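Local coordinates for protein guanosine 5'-monophosphate Reductase (PDB 6LK4) that probably reduces GMP to IMP with NADPH, and binds guanosine triphosphate in a CBS module through which its activity and oligomeric state are regulated, at residues 92-97 with 227-232; 103-108 with 128-133. One frame throughout, in Å; residues are numbered along the deposited sequence.

How the interactions relate
Interaction 2 is nested inside the chain loop that interaction 1 closes. Residues 92-97 and 227-232 are the outgoing and returning linkers between the catalytic barrel and the CBS module, and residues 103-108 and 128-133 hold two paired strands within that module. The two centres lie about 22 Å apart, yet both contacts reach the same GTP: 92-97 supplies Arg93 and 103-108 supplies Arg103, and both donate to the guanine O6. Beside the base the two arginines pack together, Arg93 NH2 lying 4.1 Å from Arg103 CD. This GTP site is separate from the barrel's active site, where Cys318 is the predicted catalytic residue, a placement consistent with allosteric control.

Interaction 1: residues 92-97 with 227-232; sequences KRAQSF and GRLLVG. With GTP (guanosine-5'-triphosphate), chain B.
The two linkers joining the CBS module to the catalytic barrel run together here, and Lys92 of helix 81-92 clasps the returning chain at Arg228 and Leu229. Its chain bends at chi2 (-53°) and crosses Arg228 at about a right angle, with CD 3.7 Å above one face of the guanidinium, offset toward the rim. Beyond it NZ gives a hydrogen bond to Leu229 O (2.7 Å), arriving tilted 35° from the carbonyl plane. A long, flexible lysine suits this place, because the same ammonium also forms salt bridges with Asp224 and Asp254. Asp224 pairs with Arg228 NE as well, which probably offsets the closeness of the two like charges.

Nearer the module, Gln95 CG lies 3.8 Å from Leu229 CG. The branched leucine serves two partners, with CD1 on the small Ala94 CB at 3.9 Å and CD2 against the Gln95 amide. Gln95 O receives a CA-H...O contact from Arg228 CA (3.4 Å). Arg93, which makes no contact with 227-232, grips the guanine with two donors, NE to N7 and NH2 to O6, each 3.1 Å long. Paired linkers of this kind belong to the IMPDH/GMPR fold, in which a CBS pair is inserted into a TIM barrel ahead of its third strand, 232-235.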
loop_
_atom_site.group_PDB
_atom_site.type_symbol
_atom_site.label_atom_id
_atom_site.label_comp_id
_atom_site.label_asym_id
_atom_site.label_seq_id
_atom_site.Cartn_x
_atom_site.Cartn_y
_atom_site.Cartn_z
ATOM N N LYS A 92 -19.328 -16.722 42.205
ATOM C CA LYS A 92 -20.271 -16.749 43.315
ATOM C C LYS A 92 -19.743 -15.964 44.506
ATOM O O LYS A 92 -20.524 -15.435 45.308
ATOM C CB LYS A 92 -20.558 -18.197 43.699
ATOM C CG LYS A 92 -21.412 -18.914 42.683
ATOM C CD LYS A 92 -22.681 -18.102 42.420
ATOM C CE LYS A 92 -23.789 -18.968 41.869
ATOM N NZ LYS A 92 -24.904 -18.141 41.330
ATOM N N ARG A 93 -18.427 -15.851 44.616
ATOM C CA ARG A 93 -17.799 -15.127 45.705
ATOM C C ARG A 93 -17.797 -13.627 45.477
ATOM O O ARG A 93 -17.412 -12.878 46.382
ATOM C CB ARG A 93 -16.364 -15.637 45.882
ATOM C CG ARG A 93 -15.834 -15.564 47.289
ATOM C CD ARG A 93 -16.632 -16.405 48.251
ATOM N NE ARG A 93 -16.341 -15.994 49.612
ATOM C CZ ARG A 93 -15.853 -16.790 50.561
ATOM N NH1 ARG A 93 -15.614 -18.066 50.319
ATOM N NH2 ARG A 93 -15.601 -16.303 51.764
ATOM N N ALA A 94 -18.224 -13.169 44.301
ATOM C CA ALA A 94 -18.034 -11.767 43.945
ATOM C C ALA A 94 -18.887 -10.848 44.814
ATOM O O ALA A 94 -18.411 -9.804 45.287
ATOM C CB ALA A 94 -18.354 -11.569 42.464
ATOM N N GLN A 95 -20.156 -11.207 45.015
ATOM C CA GLN A 95 -21.012 -10.518 45.966
ATOM C C GLN A 95 -22.013 -11.512 46.543
ATOM O O GLN A 95 -22.210 -12.613 46.016
ATOM C CB GLN A 95 -21.721 -9.339 45.309
ATOM C CG GLN A 95 -22.411 -9.692 44.038
ATOM C CD GLN A 95 -23.288 -8.562 43.549
ATOM O OE1 GLN A 95 -22.846 -7.713 42.770
ATOM N NE2 GLN A 95 -24.540 -8.535 44.013
ATOM N N SER A 96 -22.640 -11.120 47.644
ATOM C CA SER A 96 -23.657 -11.957 48.266
ATOM C C SER A 96 -24.435 -11.092 49.238
ATOM O O SER A 96 -24.114 -9.922 49.445
ATOM C CB SER A 96 -23.030 -13.152 48.986
ATOM O OG SER A 96 -24.024 -13.944 49.612
ATOM N N PHE A 97 -25.458 -11.667 49.844
ATOM C CA PHE A 97 -26.057 -11.010 51.004
ATOM C C PHE A 97 -25.398 -11.541 52.276
ATOM O O PHE A 97 -24.660 -10.819 52.953
ATOM C CB PHE A 97 -27.569 -11.196 51.019
ATOM C CG PHE A 97 -28.216 -10.475 52.135
ATOM C CD1 PHE A 97 -28.051 -9.099 52.257
ATOM C CD2 PHE A 97 -28.935 -11.156 53.100
ATOM C CE1 PHE A 97 -28.627 -8.400 53.306
ATOM C CE2 PHE A 97 -29.514 -10.463 54.148
ATOM C CZ PHE A 97 -29.363 -9.082 54.250
ATOM N N GLY A 227 -28.400 -13.804 46.733
ATOM C CA GLY A 227 -27.801 -12.534 46.398
ATOM C C GLY A 227 -26.528 -12.643 45.594
ATOM O O GLY A 227 -25.885 -11.619 45.323
ATOM N N ARG A 228 -26.151 -13.836 45.201
ATOM C CA ARG A 228 -24.944 -13.986 44.427
ATOM C C ARG A 228 -25.222 -13.800 42.947
ATOM O O ARG A 228 -26.333 -13.940 42.502
ATOM C CB ARG A 228 -24.313 -15.348 44.689
ATOM C CG ARG A 228 -24.168 -15.708 46.150
ATOM C CD ARG A 228 -23.566 -17.081 46.352
ATOM N NE ARG A 228 -24.347 -18.131 45.734
ATOM C CZ ARG A 228 -24.072 -19.415 45.830
ATOM N NH1 ARG A 228 -23.044 -19.819 46.520
ATOM N NH2 ARG A 228 -24.824 -20.298 45.243
ATOM N N LEU A 229 -24.197 -13.475 42.183
ATOM C CA LEU A 229 -24.357 -13.307 40.747
ATOM C C LEU A 229 -24.724 -14.625 40.076
ATOM O O LEU A 229 -24.168 -15.679 40.397
ATOM C CB LEU A 229 -23.081 -12.752 40.161
ATOM C CG LEU A 229 -22.708 -11.357 40.671
ATOM C CD1 LEU A 229 -21.342 -10.994 40.099
ATOM C CD2 LEU A 229 -23.751 -10.303 40.301
ATOM N N LEU A 230 -25.710 -14.565 39.176
ATOM C CA LEU A 230 -26.057 -15.702 38.321
ATOM C C LEU A 230 -24.906 -16.070 37.393
ATOM O O LEU A 230 -24.277 -15.195 36.796
ATOM C CB LEU A 230 -27.262 -15.354 37.452
ATOM C CG LEU A 230 -28.682 -15.355 37.987
ATOM C CD1 LEU A 230 -29.644 -15.373 36.810
ATOM C CD2 LEU A 230 -28.888 -16.531 38.863
ATOM N N VAL A 231 -24.672 -17.371 37.211
ATOM C CA VAL A 231 -23.674 -17.845 36.256
ATOM C C VAL A 231 -24.077 -19.228 35.757
ATOM O O VAL A 231 -24.683 -20.019 36.483
ATOM C CB VAL A 231 -22.255 -17.868 36.877
ATOM C CG1 VAL A 231 -22.133 -18.984 37.896
ATOM C CG2 VAL A 231 -21.193 -18.038 35.810
ATOM N N GLY A 232 -23.736 -19.520 34.496
ATOM C CA GLY A 232 -23.923 -20.835 33.923
ATOM C C GLY A 232 -22.599 -21.405 33.432
ATOM O O GLY A 232 -21.596 -20.698 33.324
HETATM O O3B GTP B . -14.110 -3.870 45.898
HETATM P PB GTP B . -15.482 -3.953 46.731
HETATM O O1B GTP B . -16.614 -4.425 45.837
HETATM O O2B GTP B . -15.809 -2.606 47.348
HETATM O O3A GTP B . -15.131 -5.044 47.864
HETATM P PA GTP B . -14.788 -4.704 49.404
HETATM O O1A GTP B . -15.086 -3.279 49.804
HETATM O O2A GTP B . -13.362 -5.087 49.657
HETATM O "O5'" GTP B . -15.786 -5.656 50.230
HETATM C "C5'" GTP B . -15.692 -7.054 50.141
HETATM C "C4'" GTP B . -16.552 -7.620 49.013
HETATM O "O4'" GTP B . -16.054 -8.919 48.756
HETATM C "C3'" GTP B . -18.026 -7.784 49.346
HETATM O "O3'" GTP B . -18.778 -7.581 48.165
HETATM C "C2'" GTP B . -18.139 -9.234 49.758
HETATM O "O2'" GTP B . -19.388 -9.832 49.499
HETATM C "C1'" GTP B . -17.046 -9.895 48.946
HETATM N N9 GTP B . -16.535 -10.994 49.759
HETATM C C8 GTP B . -16.527 -12.309 49.401
HETATM N N7 GTP B . -16.008 -13.016 50.425
HETATM C C5 GTP B . -15.695 -12.159 51.426
HETATM C C6 GTP B . -15.141 -12.363 52.680
HETATM O O6 GTP B . -14.849 -13.521 53.017
HETATM N N1 GTP B . -14.918 -11.284 53.519
HETATM C C2 GTP B . -15.245 -10.013 53.095
HETATM N N2 GTP B . -15.039 -8.960 53.886
HETATM N N3 GTP B . -15.791 -9.824 51.839
HETATM C C4 GTP B . -16.017 -10.880 51.020
#

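Interaction 2: residues 103-108 with 128-133; sequences RIILPH and GCLLVV. With GTP (guanosine-5'-triphosphate), chain B.
The flat guanine of GTP meets the neighbouring Arg103 and Cys129 through two of its exocyclic atoms: O6 accepts from Arg103 N at 2.9 Å, and N2 donates a weak bond to Cys129 SG at 3.4 Å. Arg103 forms a cation-pi contact with Trp120, its chain bending at chi2 and chi3 (-54° and -77°). Glycine suits position 128 because a CB there would run into GTP O5'; its CA lies close to O2A.

From the base, the chains continue as parallel strands. Both backbone groups of Leu131 bond to 103-105: its N reaches a lone pair of Arg103 O in an almost straight bond (3.1 Å, 178°), and its O accepts from Ile105 N at 2.9 Å. Val133 N then bonds to Ile105 O.

Branched aliphatics suit both faces of this ribbon. On one, the side chains of Ile104 and Val133 cross at about a right angle, CD1 of the first 3.6 Å from CG2 of the second, with Leu131 alongside. On the other, Ile105 and Val132 lie side by side, CG2 to CG2 at 3.9 Å, while Ile105 CD1 touches Leu130 CD1 and the ring of Pro107 leans its CD on Val132 CG1 at 3.9 Å.

Helix 111-118 connects the strands in a beta-alpha-beta unit of the CBS fold. Strand 141-145 runs antiparallel to 130-133 on the side away from 104-105; Val159 of helix 159-162 packs on Ile105 and Val132, and Leu203 of strand 203-208 on Ile104 and Leu131.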
loop_
_atom_site.group_PDB
_atom_site.type_symbol
_atom_site.label_atom_id
_atom_site.label_comp_id
_atom_site.label_asym_id
_atom_site.label_seq_id
_atom_site.Cartn_x
_atom_site.Cartn_y
_atom_site.Cartn_z
ATOM N N ARG A 103 -13.753 -15.002 55.319
ATOM C CA ARG A 103 -12.330 -15.171 55.605
ATOM C C ARG A 103 -12.011 -14.715 57.020
ATOM O O ARG A 103 -12.473 -13.659 57.466
ATOM C CB ARG A 103 -11.482 -14.400 54.605
ATOM C CG ARG A 103 -11.774 -14.750 53.157
ATOM C CD ARG A 103 -11.666 -16.245 52.910
ATOM N NE ARG A 103 -10.269 -16.653 52.822
ATOM C CZ ARG A 103 -9.849 -17.906 52.688
ATOM N NH1 ARG A 103 -10.710 -18.910 52.612
ATOM N NH2 ARG A 103 -8.553 -18.145 52.628
ATOM N N ILE A 104 -11.220 -15.526 57.725
ATOM C CA ILE A 104 -10.858 -15.283 59.116
ATOM C C ILE A 104 -9.335 -15.140 59.233
ATOM O O ILE A 104 -8.593 -15.289 58.268
ATOM C CB ILE A 104 -11.379 -16.390 60.045
ATOM C CG1 ILE A 104 -10.755 -17.727 59.651
ATOM C CG2 ILE A 104 -12.886 -16.479 59.964
ATOM C CD1 ILE A 104 -11.092 -18.841 60.589
ATOM N N ILE A 105 -8.880 -14.826 60.444
ATOM C CA ILE A 105 -7.454 -14.745 60.748
ATOM C C ILE A 105 -7.302 -14.858 62.257
ATOM O O ILE A 105 -8.257 -14.653 63.011
ATOM C CB ILE A 105 -6.824 -13.434 60.206
ATOM C CG1 ILE A 105 -5.304 -13.582 60.087
ATOM C CG2 ILE A 105 -7.224 -12.226 61.070
ATOM C CD1 ILE A 105 -4.615 -12.375 59.543
ATOM N N LEU A 106 -6.114 -15.172 62.699
ATOM C CA LEU A 106 -5.976 -15.393 64.134
ATOM C C LEU A 106 -5.246 -14.237 64.804
ATOM O O LEU A 106 -4.410 -13.581 64.180
ATOM C CB LEU A 106 -5.227 -16.693 64.393
ATOM C CG LEU A 106 -5.998 -17.839 63.766
ATOM C CD1 LEU A 106 -5.131 -19.093 63.743
ATOM C CD2 LEU A 106 -7.323 -18.030 64.512
ATOM N N PRO A 107 -5.534 -13.976 66.080
ATOM C CA PRO A 107 -5.048 -12.727 66.698
ATOM C C PRO A 107 -3.536 -12.599 66.781
ATOM O O PRO A 107 -3.026 -11.467 66.774
ATOM C CB PRO A 107 -5.694 -12.751 68.092
ATOM C CG PRO A 107 -6.125 -14.158 68.318
ATOM C CD PRO A 107 -6.438 -14.721 66.969
ATOM N N HIS A 108 -2.796 -13.708 66.847
ATOM C CA HIS A 108 -1.340 -13.658 66.908
ATOM C C HIS A 108 -0.677 -13.773 65.540
ATOM O O HIS A 108 0.520 -14.053 65.471
ATOM C CB HIS A 108 -0.806 -14.746 67.839
ATOM C CG HIS A 108 -1.215 -14.560 69.266
ATOM N ND1 HIS A 108 -1.051 -13.365 69.937
ATOM C CD2 HIS A 108 -1.811 -15.405 70.140
ATOM C CE1 HIS A 108 -1.518 -13.485 71.166
ATOM N NE2 HIS A 108 -1.986 -14.713 71.314
ATOM N N GLY A 128 -12.809 -7.459 51.672
ATOM C CA GLY A 128 -12.752 -6.171 52.337
ATOM C C GLY A 128 -12.380 -6.205 53.800
ATOM O O GLY A 128 -12.034 -5.165 54.361
ATOM N N CYS A 129 -12.441 -7.358 54.444
ATOM C CA CYS A 129 -12.017 -7.396 55.830
ATOM C C CYS A 129 -11.692 -8.836 56.177
ATOM O O CYS A 129 -12.047 -9.763 55.455
ATOM C CB CYS A 129 -13.093 -6.842 56.763
ATOM S SG CYS A 129 -14.330 -8.068 57.140
ATOM N N LEU A 130 -11.007 -9.010 57.287
ATOM C CA LEU A 130 -10.779 -10.319 57.864
ATOM C C LEU A 130 -11.384 -10.325 59.253
ATOM O O LEU A 130 -11.239 -9.349 60.007
ATOM C CB LEU A 130 -9.291 -10.662 57.953
ATOM C CG LEU A 130 -8.550 -10.765 56.626
ATOM C CD1 LEU A 130 -7.072 -10.938 56.884
ATOM C CD2 LEU A 130 -9.099 -11.919 55.793
ATOM N N LEU A 131 -12.091 -11.403 59.578
ATOM C CA LEU A 131 -12.650 -11.544 60.910
ATOM C C LEU A 131 -11.644 -12.283 61.780
ATOM O O LEU A 131 -11.157 -13.355 61.409
ATOM C CB LEU A 131 -14.001 -12.254 60.858
ATOM C CG LEU A 131 -14.948 -11.320 60.103
ATOM C CD1 LEU A 131 -16.151 -12.051 59.579
ATOM C CD2 LEU A 131 -15.350 -10.129 60.972
ATOM N N VAL A 132 -11.300 -11.679 62.909
ATOM C CA VAL A 132 -10.326 -12.253 63.826
ATOM C C VAL A 132 -11.082 -13.157 64.786
ATOM O O VAL A 132 -11.954 -12.694 65.530
ATOM C CB VAL A 132 -9.551 -11.156 64.577
ATOM C CG1 VAL A 132 -8.304 -11.738 65.206
ATOM C CG2 VAL A 132 -9.190 -10.029 63.628
ATOM N N VAL A 133 -10.773 -14.450 64.750
ATOM C CA VAL A 133 -11.449 -15.424 65.590
ATOM C C VAL A 133 -10.395 -16.169 66.389
ATOM O O VAL A 133 -9.199 -16.072 66.117
ATOM C CB VAL A 133 -12.331 -16.399 64.777
ATOM C CG1 VAL A 133 -13.412 -15.634 64.047
ATOM C CG2 VAL A 133 -11.487 -17.191 63.807
HETATM O O3B GTP B . -14.110 -3.870 45.898
HETATM P PB GTP B . -15.482 -3.953 46.731
HETATM O O1B GTP B . -16.614 -4.425 45.837
HETATM O O2B GTP B . -15.809 -2.606 47.348
HETATM O O3A GTP B . -15.131 -5.044 47.864
HETATM P PA GTP B . -14.788 -4.704 49.404
HETATM O O1A GTP B . -15.086 -3.279 49.804
HETATM O O2A GTP B . -13.362 -5.087 49.657
HETATM O "O5'" GTP B . -15.786 -5.656 50.230
HETATM C "C5'" GTP B . -15.692 -7.054 50.141
HETATM C "C4'" GTP B . -16.552 -7.620 49.013
HETATM O "O4'" GTP B . -16.054 -8.919 48.756
HETATM C "C3'" GTP B . -18.026 -7.784 49.346
HETATM O "O3'" GTP B . -18.778 -7.581 48.165
HETATM C "C2'" GTP B . -18.139 -9.234 49.758
HETATM O "O2'" GTP B . -19.388 -9.832 49.499
HETATM C "C1'" GTP B . -17.046 -9.895 48.946
HETATM N N9 GTP B . -16.535 -10.994 49.759
HETATM C C8 GTP B . -16.527 -12.309 49.401
HETATM N N7 GTP B . -16.008 -13.016 50.425
HETATM C C5 GTP B . -15.695 -12.159 51.426
HETATM C C6 GTP B . -15.141 -12.363 52.680
HETATM O O6 GTP B . -14.849 -13.521 53.017
HETATM N N1 GTP B . -14.918 -11.284 53.519
HETATM C C2 GTP B . -15.245 -10.013 53.095
HETATM N N2 GTP B . -15.039 -8.960 53.886
HETATM N N3 GTP B . -15.791 -9.824 51.839
HETATM C C4 GTP B . -16.017 -10.880 51.020
#